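Local atomic coordinates of 4-hydroxy-tetrahydrodipicolinate synthase (Aquifex aeolicus, PDB entry 2EHH), a protein that probably catalyses the condensation of pyruvate with aspartate beta-semialdehyde to 4-hydroxy-tetrahydrodipicolinate, a step on the diaminopimelate route to lysine. Residues 7-12 with 24-29; 39-44 with 53-58; 61-66 with 70-75; 208-213 with 286-291; 251-256 with 264-269. All coordinates share one frame; numbering follows the deposited sequence.

In the fold
From the N terminus, interaction 1 closes the first loop, between the end of barrel strand 4-8 and helix 20-31. Interaction 2 closes the next, from strand 37-40 to helix 52-66, and interaction 3 packs the far end of that helix on strand 71-75, completing a beta-alpha-beta unit. These three follow in series around one wall of the eight-stranded parallel barrel. Interaction 4 spans a much longer loop, joining the start of helix 211-223 to the end of helix 275-287. Interaction 5, where helix 250-258 meets the chain that follows it, lies wholly within that loop. Lys253 ties it to interaction 1, and a salt bridge between Glu54 and Arg267 ties it to interaction 2.

Interaction 1: 7-12 with 24-29; sequences VALITP and GNLIEF
Leu26 has its first torsion well off a staggered conformation (chi1 -125°), and this places its CD2 methyl in the bend formed by Leu9, Ile10 and Pro12. Ile10 answers with CG1 wedged between its own backbone N and carbonyl carbon (chi1 56°), which holds CG1 and CD1 on the side where the leucine arrives. The two chains meet at about a right angle, CG1 of Ile10 lying 3.7 Å from CD2 of Leu26. Pro12, two residues on, meets the same methyl with its ring: its carbon CG and Leu26 CD2 come tip to tip at 3.5 Å, tighter than a usual carbon-carbon contact. Leu9 lies across the branch instead, its CD1 4.0 Å from Leu26 CG.

This is the first strand-to-helix step of the TIM barrel: beyond strand 4-8 the chain bends through Ile10 to Pro12, and helix 20-31 folds back to cover it. Leu26 alone makes the close contacts from the helix, and Leu9 and Leu26 are the nearest pair of backbones, CA to CA 8.2 Å. The backbone around the bend is held by other parts of the fold. Asn208 ND2 bonds to Ala8 O, and Thr11 OG1 to Gly45 O. Ile10 also packs against Val252 and Cys256 of helix 250-258, and its side chain comes within about 4 Å of that of Thr44, a predicted pyruvate-binding residue.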
# COMPACT_ATOMS: atom_id res chain seq x y z
N VAL A 7 -24.74 -7.84 15.80
CA VAL A 7 -24.48 -6.41 15.84
C VAL A 7 -23.30 -6.02 16.73
O VAL A 7 -23.21 -6.47 17.87
CB VAL A 7 -25.75 -5.63 16.32
CG1 VAL A 7 -26.13 -6.08 17.73
CG2 VAL A 7 -25.48 -4.13 16.30
N ALA A 8 -22.39 -5.22 16.19
CA ALA A 8 -21.26 -4.72 16.96
C ALA A 8 -21.91 -3.52 17.64
O ALA A 8 -22.00 -2.43 17.06
CB ALA A 8 -20.12 -4.29 16.03
N LEU A 9 -22.39 -3.73 18.85
CA LEU A 9 -23.10 -2.69 19.58
C LEU A 9 -22.27 -1.52 20.08
O LEU A 9 -21.18 -1.70 20.62
CB LEU A 9 -23.84 -3.32 20.76
CG LEU A 9 -25.08 -2.60 21.26
CD1 LEU A 9 -26.19 -2.74 20.24
CD2 LEU A 9 -25.52 -3.20 22.60
N ILE A 10 -22.79 -0.31 19.88
CA ILE A 10 -22.13 0.89 20.36
C ILE A 10 -22.29 0.87 21.88
O ILE A 10 -23.13 0.15 22.41
CB ILE A 10 -22.83 2.17 19.85
CG1 ILE A 10 -24.31 2.13 20.25
CG2 ILE A 10 -22.68 2.28 18.35
CD1 ILE A 10 -25.05 3.44 20.03
N THR A 11 -21.48 1.66 22.58
CA THR A 11 -21.59 1.76 24.04
C THR A 11 -22.06 3.17 24.36
O THR A 11 -21.31 4.14 24.23
CB THR A 11 -20.23 1.52 24.74
OG1 THR A 11 -19.76 0.20 24.42
CG2 THR A 11 -20.40 1.64 26.25
N PRO A 12 -23.34 3.31 24.76
CA PRO A 12 -23.92 4.61 25.10
C PRO A 12 -23.21 5.26 26.28
O PRO A 12 -22.85 4.58 27.24
CB PRO A 12 -25.37 4.26 25.44
CG PRO A 12 -25.63 3.02 24.64
CD PRO A 12 -24.35 2.25 24.82
N GLY A 24 -29.50 -0.93 27.96
CA GLY A 24 -30.58 -1.87 28.17
C GLY A 24 -31.62 -1.80 27.07
O GLY A 24 -32.07 -2.83 26.57
N ASN A 25 -31.99 -0.58 26.68
CA ASN A 25 -32.99 -0.42 25.62
C ASN A 25 -32.44 -0.86 24.27
O ASN A 25 -33.18 -1.34 23.41
CB ASN A 25 -33.45 1.04 25.56
CG ASN A 25 -34.33 1.41 26.74
OD1 ASN A 25 -33.89 1.37 27.89
ND2 ASN A 25 -35.58 1.76 26.46
N LEU A 26 -31.13 -0.71 24.09
CA LEU A 26 -30.47 -1.11 22.86
C LEU A 26 -30.58 -2.64 22.76
O LEU A 26 -30.83 -3.19 21.69
CB LEU A 26 -29.00 -0.68 22.91
CG LEU A 26 -28.40 0.19 21.81
CD1 LEU A 26 -29.39 1.24 21.33
CD2 LEU A 26 -27.12 0.84 22.36
N ILE A 27 -30.41 -3.31 23.89
CA ILE A 27 -30.50 -4.77 23.91
C ILE A 27 -31.91 -5.23 23.55
O ILE A 27 -32.07 -6.15 22.75
CB ILE A 27 -30.09 -5.32 25.29
CG1 ILE A 27 -28.60 -5.06 25.52
CG2 ILE A 27 -30.39 -6.81 25.38
CD1 ILE A 27 -28.06 -5.56 26.84
N GLU A 28 -32.92 -4.59 24.12
CA GLU A 28 -34.31 -4.95 23.83
C GLU A 28 -34.60 -4.67 22.36
O GLU A 28 -35.32 -5.42 21.70
CB GLU A 28 -35.25 -4.12 24.71
CG GLU A 28 -35.03 -4.34 26.20
CD GLU A 28 -35.34 -5.77 26.64
OE1 GLU A 28 -34.78 -6.21 27.66
OE2 GLU A 28 -36.15 -6.44 25.96
N PHE A 29 -34.04 -3.57 21.86
CA PHE A 29 -34.20 -3.19 20.46
C PHE A 29 -33.82 -4.35 19.55
O PHE A 29 -34.54 -4.70 18.62
CB PHE A 29 -33.32 -1.97 20.16
CG PHE A 29 -33.34 -1.52 18.73
CD1 PHE A 29 -34.52 -1.08 18.13
CD2 PHE A 29 -32.16 -1.49 17.98
CE1 PHE A 29 -34.52 -0.61 16.81
CE2 PHE A 29 -32.15 -1.03 16.67
CZ PHE A 29 -33.33 -0.59 16.08

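Interaction 2: 39-44 with 53-58; sequences LVCGTT and EEHEKV
The apolar part of this contact centres on CG1 of Val58, which meets both Val40, the last residue of strand 37-40, and Cys41 just beyond it. It is 3.6 Å from SG of Cys41 and 4.1 Å from CB of Val40. Val58 holds CG1 anti to its backbone N (chi1 165°), which turns that methyl to the strand, while its side chain also packs on Val18, Tyr20 and Leu23.

The second part is sulfur-aromatic. Cys41 SG stands 4.5 Å from the centroid of the His55 ring, in an oblique approach 30° off the ring normal. The CB of the same cysteine is 3.7 Å from His55 CD2. Cys41 has a positive phi of 67°, and the chain turns abruptly where the strand ends. Thr43, a predicted part of the proton relay, and Thr44, predicted to bind pyruvate, follow. Thr43 OG1 makes a weak hydrogen bond to Tyr106 OH of the second subunit.

Across the two segments the grip is one of dispersion and a polarisable sulfur, without directional polar bonds; between these residues the helix is held by fit alone, and the His55 ring is steadied instead by a weak bond from ND1 to Thr51 O.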
# COMPACT_ATOMS: atom_id res chain seq x y z
N LEU A 39 -22.60 -8.12 20.12
CA LEU A 39 -21.20 -8.08 20.49
C LEU A 39 -21.04 -6.80 21.29
O LEU A 39 -21.27 -5.71 20.76
CB LEU A 39 -20.31 -8.00 19.24
CG LEU A 39 -18.89 -7.47 19.47
CD1 LEU A 39 -18.11 -8.44 20.34
CD2 LEU A 39 -18.19 -7.27 18.14
N VAL A 40 -20.66 -6.92 22.55
CA VAL A 40 -20.47 -5.75 23.39
C VAL A 40 -18.98 -5.53 23.66
O VAL A 40 -18.21 -6.48 23.72
CB VAL A 40 -21.22 -5.87 24.73
CG1 VAL A 40 -22.72 -5.91 24.48
CG2 VAL A 40 -20.78 -7.13 25.46
N CYS A 41 -18.59 -4.27 23.80
CA CYS A 41 -17.21 -3.91 24.07
C CYS A 41 -16.26 -4.20 22.92
O CYS A 41 -15.11 -4.58 23.14
CB CYS A 41 -16.72 -4.61 25.33
SG CYS A 41 -17.66 -4.13 26.76
N GLY A 42 -16.76 -4.04 21.70
CA GLY A 42 -15.92 -4.24 20.54
C GLY A 42 -15.41 -2.88 20.10
O GLY A 42 -15.59 -1.89 20.82
N THR A 43 -14.79 -2.81 18.93
CA THR A 43 -14.27 -1.55 18.42
C THR A 43 -15.40 -0.54 18.29
O THR A 43 -15.26 0.64 18.63
CB THR A 43 -13.63 -1.74 17.04
OG1 THR A 43 -12.67 -2.79 17.10
CG2 THR A 43 -12.94 -0.46 16.59
N THR A 44 -16.54 -1.00 17.78
CA THR A 44 -17.70 -0.15 17.59
C THR A 44 -18.25 0.29 18.95
O THR A 44 -18.89 1.33 19.06
CB THR A 44 -18.78 -0.88 16.78
OG1 THR A 44 -18.20 -1.31 15.54
CG2 THR A 44 -19.97 0.03 16.49
N GLU A 53 -12.66 -2.12 34.08
CA GLU A 53 -13.82 -2.38 34.92
C GLU A 53 -15.14 -2.12 34.20
O GLU A 53 -16.13 -2.81 34.44
CB GLU A 53 -13.74 -1.53 36.19
CG GLU A 53 -15.01 -1.53 37.02
CD GLU A 53 -14.81 -0.89 38.38
OE1 GLU A 53 -14.25 0.23 38.44
OE2 GLU A 53 -15.23 -1.50 39.40
N GLU A 54 -15.16 -1.12 33.32
CA GLU A 54 -16.38 -0.84 32.57
C GLU A 54 -16.61 -2.01 31.63
O GLU A 54 -17.75 -2.39 31.37
CB GLU A 54 -16.25 0.48 31.80
CG GLU A 54 -16.31 1.72 32.68
CD GLU A 54 -16.06 3.01 31.92
OE1 GLU A 54 -15.10 3.04 31.11
OE2 GLU A 54 -16.80 3.99 32.14
N HIS A 55 -15.52 -2.58 31.12
CA HIS A 55 -15.61 -3.73 30.22
C HIS A 55 -16.33 -4.87 30.92
O HIS A 55 -17.27 -5.45 30.38
CB HIS A 55 -14.22 -4.24 29.81
CG HIS A 55 -13.72 -3.71 28.51
ND1 HIS A 55 -13.24 -2.43 28.36
CD2 HIS A 55 -13.60 -4.30 27.29
CE1 HIS A 55 -12.84 -2.25 27.11
NE2 HIS A 55 -13.05 -3.37 26.45
N GLU A 56 -15.87 -5.21 32.12
CA GLU A 56 -16.50 -6.31 32.84
C GLU A 56 -17.93 -6.00 33.28
O GLU A 56 -18.78 -6.89 33.29
CB GLU A 56 -15.63 -6.74 34.04
CG GLU A 56 -15.26 -5.67 35.02
CD GLU A 56 -14.10 -6.10 35.92
OE1 GLU A 56 -13.80 -7.31 35.97
OE2 GLU A 56 -13.50 -5.22 36.58
N LYS A 57 -18.20 -4.74 33.60
CA LYS A 57 -19.54 -4.35 34.03
C LYS A 57 -20.53 -4.40 32.85
O LYS A 57 -21.67 -4.85 33.00
CB LYS A 57 -19.52 -2.93 34.61
CG LYS A 57 -20.82 -2.48 35.26
CD LYS A 57 -21.16 -3.30 36.50
CE LYS A 57 -22.34 -2.69 37.27
NZ LYS A 57 -23.54 -2.47 36.41
N VAL A 58 -20.08 -3.95 31.68
CA VAL A 58 -20.94 -3.96 30.50
C VAL A 58 -21.24 -5.39 30.06
O VAL A 58 -22.37 -5.71 29.71
CB VAL A 58 -20.29 -3.19 29.33
CG1 VAL A 58 -20.99 -3.51 28.02
CG2 VAL A 58 -20.38 -1.69 29.60

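Interaction 3: 61-66 with 70-75; sequences FAVKRA and IKVIAG
Val72 has the most surface buried here, and its two methyls divide the work against helix 52-66. CG2 lies 3.5 Å from CB of Ala66. CG1, anti to the backbone N (chi1 176°), faces the preceding turn, 4.0 Å from CG2 of Val63 and 4.1 Å from CB of Ala62. The valine thus straddles two turns of the helix, crossing Val63 at a slant.

Ala66 comes next. Its CB touches both Val72 and Ile70, from directions about a right angle apart, with CG1 of Ile70 3.8 Å away. Small residues at positions 62 and 66 let the helix settle close: the axes of helix 61-66 and strand 71-75 approach to 8.7 Å. The two run almost exactly antiparallel, as expected for the return from helix to strand in a beta-alpha-beta unit of the barrel.

Ile70, just before strand 71-75, closes the patch at the C-terminal end of the helix and also touches Val31 and Ile38. Arg69, in the short turn between, bonds to the carbonyl oxygens of Arg65 and Ala66.

The side-chain contacts are all hydrocarbon, so the joint relies on close fit and exclusion of water; Ile70 O is buried by it with no partner in the model, a probable energetic cost, whereas Val72 N is satisfied by Asp97 OD1.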
# COMPACT_ATOMS: atom_id res chain seq x y z
N PHE A 61 -23.54 -6.95 32.57
CA PHE A 61 -24.85 -6.32 32.40
C PHE A 61 -25.60 -6.85 31.17
O PHE A 61 -26.79 -7.15 31.23
CB PHE A 61 -24.69 -4.80 32.26
CG PHE A 61 -25.98 -4.08 31.98
CD1 PHE A 61 -26.87 -3.80 33.00
CD2 PHE A 61 -26.30 -3.68 30.68
CE1 PHE A 61 -28.07 -3.13 32.74
CE2 PHE A 61 -27.49 -3.02 30.41
CZ PHE A 61 -28.38 -2.75 31.44
N ALA A 62 -24.89 -6.95 30.05
CA ALA A 62 -25.49 -7.43 28.81
C ALA A 62 -26.00 -8.86 28.95
O ALA A 62 -27.08 -9.19 28.48
CB ALA A 62 -24.49 -7.35 27.66
N VAL A 63 -25.20 -9.71 29.60
CA VAL A 63 -25.59 -11.10 29.79
C VAL A 63 -26.88 -11.17 30.61
O VAL A 63 -27.81 -11.90 30.26
CB VAL A 63 -24.47 -11.91 30.49
CG1 VAL A 63 -24.98 -13.29 30.89
CG2 VAL A 63 -23.27 -12.04 29.56
N LYS A 64 -26.93 -10.40 31.69
CA LYS A 64 -28.12 -10.38 32.55
C LYS A 64 -29.35 -9.86 31.82
O LYS A 64 -30.43 -10.43 31.94
CB LYS A 64 -27.87 -9.51 33.79
CG LYS A 64 -26.96 -10.12 34.83
CD LYS A 64 -26.77 -9.17 36.01
CE LYS A 64 -26.04 -9.84 37.17
NZ LYS A 64 -24.70 -10.35 36.78
N ARG A 65 -29.20 -8.77 31.07
CA ARG A 65 -30.34 -8.21 30.36
C ARG A 65 -30.82 -9.10 29.22
O ARG A 65 -32.01 -9.41 29.13
CB ARG A 65 -30.02 -6.81 29.82
CG ARG A 65 -29.67 -5.79 30.89
CD ARG A 65 -30.56 -5.90 32.13
NE ARG A 65 -31.99 -5.81 31.84
CZ ARG A 65 -32.62 -4.72 31.43
NH1 ARG A 65 -31.95 -3.58 31.25
NH2 ARG A 65 -33.93 -4.75 31.21
N ALA A 66 -29.90 -9.51 28.35
CA ALA A 66 -30.28 -10.37 27.23
C ALA A 66 -30.92 -11.63 27.78
O ALA A 66 -31.96 -12.08 27.30
CB ALA A 66 -29.05 -10.72 26.39
N ILE A 70 -31.01 -13.74 23.24
CA ILE A 70 -30.13 -13.52 22.11
C ILE A 70 -28.72 -13.79 22.62
O ILE A 70 -28.44 -13.60 23.80
CB ILE A 70 -30.21 -12.07 21.59
CG1 ILE A 70 -29.94 -11.10 22.74
CG2 ILE A 70 -31.56 -11.82 20.95
CD1 ILE A 70 -30.05 -9.65 22.35
N LYS A 71 -27.83 -14.24 21.74
CA LYS A 71 -26.47 -14.52 22.16
C LYS A 71 -25.73 -13.24 22.52
O LYS A 71 -26.00 -12.16 21.98
CB LYS A 71 -25.72 -15.26 21.05
CG LYS A 71 -26.30 -16.61 20.67
CD LYS A 71 -26.19 -17.61 21.81
CE LYS A 71 -26.50 -19.02 21.33
NZ LYS A 71 -25.55 -19.49 20.28
N VAL A 72 -24.79 -13.36 23.44
CA VAL A 72 -23.98 -12.24 23.87
C VAL A 72 -22.53 -12.62 23.70
O VAL A 72 -22.06 -13.59 24.28
CB VAL A 72 -24.23 -11.86 25.35
CG1 VAL A 72 -23.29 -10.73 25.76
CG2 VAL A 72 -25.68 -11.44 25.55
N ILE A 73 -21.83 -11.86 22.86
CA ILE A 73 -20.41 -12.07 22.60
C ILE A 73 -19.67 -10.89 23.23
O ILE A 73 -20.05 -9.74 23.04
CB ILE A 73 -20.12 -12.10 21.08
CG1 ILE A 73 -20.97 -13.18 20.40
CG2 ILE A 73 -18.64 -12.38 20.84
CD1 ILE A 73 -20.88 -13.19 18.87
N ALA A 74 -18.62 -11.18 23.96
CA ALA A 74 -17.86 -10.13 24.62
C ALA A 74 -16.50 -9.86 23.99
O ALA A 74 -15.75 -10.79 23.69
CB ALA A 74 -17.69 -10.46 26.09
N GLY A 75 -16.20 -8.58 23.78
CA GLY A 75 -14.91 -8.21 23.24
C GLY A 75 -14.00 -8.28 24.44
O GLY A 75 -14.16 -7.51 25.39

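Interaction 4: 208-213 with 286-291; sequences NVMPRE and KKYNLP
A Met-aromatic contact between Met210 and Tyr288 joins two helix ends on the outside of the barrel. Met210 is the N-cap residue of helix 211-223, and Tyr288 lies in the Schellman motif that finishes helix 275-287, where Asn289 takes a positive phi (56°) and its N bonds back to Lys286 O. The chain end is thereby turned, so that Tyr288 and Leu290 both present side chains to the methionine.

Met210 SD rides over one face of the tyrosine ring, 4.4 Å from its centroid and 25° off the normal. A bend at chi3 (81°) then carries CE out past the CD1 side of the ring, still above its plane, 4.1 Å from CD1 of Tyr288. The two side chains cross at about a right angle.

The ring itself is firmly placed: Tyr288 OH is hydrogen-bonded to Tyr235 O and to Leu239 N, and the Tyr235 ring packs edge-to-face on it. Helix 226-242 therefore backs both partners, since Met210 also rests on its Leu236 and Leu239. The contact is plain packing, away from the catalytic and pyruvate-binding residues. Nearer the backbone, Met210 CG meets the forked end of Leu290 obliquely, with CD2 at 4.1 Å and CD1 at 4.2 Å.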
# COMPACT_ATOMS: atom_id res chain seq x y z
N ASN A 208 -26.85 -1.73 13.84
CA ASN A 208 -27.21 -0.82 14.92
C ASN A 208 -28.43 0.04 14.60
O ASN A 208 -29.17 0.43 15.50
CB ASN A 208 -26.04 0.11 15.25
CG ASN A 208 -25.01 -0.54 16.15
OD1 ASN A 208 -25.22 -0.65 17.36
ND2 ASN A 208 -23.90 -0.98 15.56
N VAL A 209 -28.65 0.33 13.32
CA VAL A 209 -29.77 1.18 12.94
C VAL A 209 -30.84 0.57 12.05
O VAL A 209 -31.97 1.04 12.04
CB VAL A 209 -29.26 2.48 12.29
CG1 VAL A 209 -28.37 3.22 13.29
CG2 VAL A 209 -28.49 2.18 11.02
N MET A 210 -30.50 -0.46 11.28
CA MET A 210 -31.47 -1.13 10.43
C MET A 210 -31.33 -2.65 10.59
O MET A 210 -30.99 -3.36 9.65
CB MET A 210 -31.30 -0.72 8.96
CG MET A 210 -31.80 0.69 8.67
SD MET A 210 -31.77 1.15 6.93
CE MET A 210 -33.27 0.40 6.33
N PRO A 211 -31.60 -3.15 11.81
CA PRO A 211 -31.52 -4.57 12.19
C PRO A 211 -32.32 -5.51 11.29
O PRO A 211 -31.83 -6.55 10.85
CB PRO A 211 -32.07 -4.59 13.61
CG PRO A 211 -31.84 -3.20 14.10
CD PRO A 211 -32.16 -2.35 12.91
N ARG A 212 -33.57 -5.14 11.03
CA ARG A 212 -34.47 -5.95 10.22
C ARG A 212 -33.96 -6.17 8.80
O ARG A 212 -33.92 -7.30 8.32
CB ARG A 212 -35.86 -5.31 10.18
CG ARG A 212 -36.50 -5.14 11.55
CD ARG A 212 -37.81 -4.38 11.47
NE ARG A 212 -38.85 -5.15 10.79
CZ ARG A 212 -39.66 -6.01 11.39
NH1 ARG A 212 -39.58 -6.22 12.70
NH2 ARG A 212 -40.58 -6.67 10.68
N GLU A 213 -33.57 -5.09 8.15
CA GLU A 213 -33.08 -5.16 6.78
C GLU A 213 -31.82 -6.01 6.67
O GLU A 213 -31.72 -6.88 5.80
CB GLU A 213 -32.80 -3.76 6.23
CG GLU A 213 -34.02 -2.86 6.09
CD GLU A 213 -34.65 -2.48 7.41
OE1 GLU A 213 -33.95 -2.45 8.44
OE2 GLU A 213 -35.87 -2.19 7.41
N LYS A 286 -32.74 9.84 6.23
CA LYS A 286 -34.05 10.31 5.80
C LYS A 286 -34.52 9.62 4.51
O LYS A 286 -35.71 9.35 4.35
CB LYS A 286 -34.03 11.83 5.60
CG LYS A 286 -33.97 12.60 6.92
CD LYS A 286 -33.63 14.07 6.71
CE LYS A 286 -34.63 14.77 5.81
NZ LYS A 286 -34.27 16.20 5.64
N LYS A 287 -33.58 9.35 3.61
CA LYS A 287 -33.93 8.68 2.36
C LYS A 287 -34.44 7.28 2.68
O LYS A 287 -35.23 6.71 1.92
CB LYS A 287 -32.71 8.60 1.43
CG LYS A 287 -32.93 7.73 0.19
CD LYS A 287 -34.09 8.22 -0.68
CE LYS A 287 -33.65 9.31 -1.66
NZ LYS A 287 -32.69 8.78 -2.68
N TYR A 288 -33.99 6.73 3.80
CA TYR A 288 -34.43 5.40 4.21
C TYR A 288 -35.70 5.52 5.06
O TYR A 288 -36.21 4.52 5.57
CB TYR A 288 -33.32 4.70 5.01
CG TYR A 288 -32.21 4.15 4.14
CD1 TYR A 288 -32.43 3.03 3.34
CD2 TYR A 288 -30.95 4.75 4.11
CE1 TYR A 288 -31.41 2.52 2.53
CE2 TYR A 288 -29.93 4.25 3.30
CZ TYR A 288 -30.17 3.13 2.51
OH TYR A 288 -29.17 2.63 1.71
N ASN A 289 -36.19 6.75 5.19
CA ASN A 289 -37.40 7.04 5.95
C ASN A 289 -37.34 6.56 7.39
O ASN A 289 -38.33 6.06 7.93
CB ASN A 289 -38.62 6.42 5.25
CG ASN A 289 -38.80 6.94 3.84
OD1 ASN A 289 -38.66 6.19 2.87
ND2 ASN A 289 -39.10 8.23 3.72
N LEU A 290 -36.18 6.70 8.01
CA LEU A 290 -36.02 6.28 9.39
C LEU A 290 -36.61 7.36 10.30
O LEU A 290 -36.44 8.55 10.05
CB LEU A 290 -34.54 6.06 9.71
CG LEU A 290 -33.85 4.97 8.88
CD1 LEU A 290 -32.42 4.79 9.33
CD2 LEU A 290 -34.61 3.66 9.02
N PRO A 291 -37.31 6.94 11.36
CA PRO A 291 -37.93 7.87 12.31
C PRO A 291 -36.89 8.53 13.20
O PRO A 291 -36.53 8.00 14.25
CB PRO A 291 -38.88 6.97 13.09
CG PRO A 291 -38.08 5.71 13.19
CD PRO A 291 -37.55 5.55 11.77

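Interaction 5: 251-256 with 264-269; sequences PVKTAC and KEFRLP
Lys253 and Thr254, neighbours on helix 250-258 of the TIM barrel, grip Phe266 from two directions, one over the ring and one at its rim, in a lysine CH-pi contact where the chain after the helix packs back against it. Farther along that chain, Arg267 forms a salt bridge with Glu54, and Leu268 packs on Thr81 of the second subunit.

Lys253 does most of the work. CG leaves anti to the backbone N (chi1 175°), and the aliphatic chain lies along the Phe266 face, the two side chains sliding past each other in opposite directions. CD of Lys253 is 3.9 Å from the centroid of the Phe266 ring, somewhat off centre toward the rim, with CE2 of the phenylalanine 3.5 Å from it; CB of the lysine is 3.6 Å from the same CE2. Chi3 (-102°) turns the end of the chain to the Glu265 carbonyl, where Lys253 NZ donates to Glu265 O at 3.1 Å. The bond lies in the carbonyl plane, with a C=O...N angle of 159°. NZ has further partners in Glu46 OE1, a salt bridge, and Thr11 O, so the buried charge is well met and the lysine probably stays protonated.

At Thr254 the hydroxyl meets the ring differently, in its plane and at the edge. Its OG1 is also hydrogen-bonded to Ile250 O, one turn back in the helix, and stands 3.6 Å from CZ of Phe266.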
# COMPACT_ATOMS: atom_id res chain seq x y z
N PRO A 251 -19.82 7.72 12.91
CA PRO A 251 -21.09 7.85 12.19
C PRO A 251 -22.24 7.03 12.79
O PRO A 251 -23.35 7.54 12.95
CB PRO A 251 -20.74 7.39 10.78
CG PRO A 251 -19.28 7.77 10.66
CD PRO A 251 -18.74 7.31 11.99
N VAL A 252 -21.99 5.77 13.12
CA VAL A 252 -23.05 4.92 13.65
C VAL A 252 -23.58 5.40 15.01
O VAL A 252 -24.78 5.33 15.25
CB VAL A 252 -22.61 3.44 13.75
CG1 VAL A 252 -21.55 3.26 14.82
CG2 VAL A 252 -23.82 2.56 14.02
N LYS A 253 -22.70 5.87 15.88
CA LYS A 253 -23.17 6.36 17.17
C LYS A 253 -23.99 7.63 16.93
O LYS A 253 -25.01 7.86 17.59
CB LYS A 253 -22.00 6.66 18.12
CG LYS A 253 -22.44 7.29 19.44
CD LYS A 253 -21.34 7.28 20.50
CE LYS A 253 -21.58 6.16 21.53
NZ LYS A 253 -20.66 6.28 22.70
N THR A 254 -23.56 8.44 15.97
CA THR A 254 -24.28 9.67 15.64
C THR A 254 -25.66 9.32 15.09
O THR A 254 -26.65 10.01 15.38
CB THR A 254 -23.51 10.51 14.60
OG1 THR A 254 -22.23 10.88 15.12
CG2 THR A 254 -24.30 11.78 14.27
N ALA A 255 -25.74 8.26 14.29
CA ALA A 255 -27.01 7.84 13.71
C ALA A 255 -27.97 7.38 14.81
O ALA A 255 -29.16 7.72 14.79
CB ALA A 255 -26.79 6.71 12.71
N CYS A 256 -27.45 6.61 15.76
CA CYS A 256 -28.26 6.12 16.87
C CYS A 256 -28.77 7.30 17.69
O CYS A 256 -29.88 7.27 18.21
CB CYS A 256 -27.45 5.17 17.76
SG CYS A 256 -27.02 3.60 16.95
N LYS A 264 -25.47 12.00 22.32
CA LYS A 264 -24.44 12.31 21.34
C LYS A 264 -23.16 12.55 22.14
O LYS A 264 -22.75 13.70 22.33
CB LYS A 264 -24.83 13.56 20.55
CG LYS A 264 -23.92 13.90 19.38
CD LYS A 264 -24.46 15.12 18.66
CE LYS A 264 -23.65 15.46 17.43
NZ LYS A 264 -24.24 16.64 16.74
N GLU A 265 -22.55 11.48 22.62
CA GLU A 265 -21.35 11.60 23.44
C GLU A 265 -20.33 10.49 23.17
O GLU A 265 -20.66 9.31 23.26
CB GLU A 265 -21.74 11.59 24.92
CG GLU A 265 -20.59 11.76 25.90
CD GLU A 265 -21.07 11.81 27.35
OE1 GLU A 265 -22.05 12.54 27.62
OE2 GLU A 265 -20.47 11.15 28.22
N PHE A 266 -19.11 10.90 22.85
CA PHE A 266 -18.01 9.97 22.61
C PHE A 266 -16.94 10.25 23.65
O PHE A 266 -17.07 11.18 24.45
CB PHE A 266 -17.37 10.21 21.24
CG PHE A 266 -18.32 10.13 20.08
CD1 PHE A 266 -19.14 11.21 19.76
CD2 PHE A 266 -18.37 8.99 19.28
CE1 PHE A 266 -20.00 11.16 18.66
CE2 PHE A 266 -19.22 8.93 18.18
CZ PHE A 266 -20.03 10.02 17.87
N ARG A 267 -15.89 9.45 23.64
CA ARG A 267 -14.78 9.67 24.55
C ARG A 267 -13.55 9.92 23.69
O ARG A 267 -13.28 9.15 22.77
CB ARG A 267 -14.55 8.46 25.45
CG ARG A 267 -15.52 8.38 26.62
CD ARG A 267 -15.22 7.19 27.51
NE ARG A 267 -16.13 7.12 28.64
CZ ARG A 267 -16.08 6.18 29.59
NH1 ARG A 267 -15.15 5.24 29.54
NH2 ARG A 267 -16.95 6.20 30.58
N LEU A 268 -12.83 11.00 23.98
CA LEU A 268 -11.63 11.33 23.23
C LEU A 268 -10.71 10.11 23.27
O LEU A 268 -10.68 9.38 24.26
CB LEU A 268 -10.95 12.55 23.84
CG LEU A 268 -11.29 13.93 23.26
CD1 LEU A 268 -12.72 13.95 22.75
CD2 LEU A 268 -11.07 15.00 24.33
N PRO A 269 -9.89 9.92 22.22
CA PRO A 269 -9.76 10.73 21.00
C PRO A 269 -10.90 10.78 19.98
O PRO A 269 -10.76 11.44 18.95
CB PRO A 269 -8.47 10.19 20.38
CG PRO A 269 -8.57 8.74 20.69
CD PRO A 269 -9.00 8.74 22.15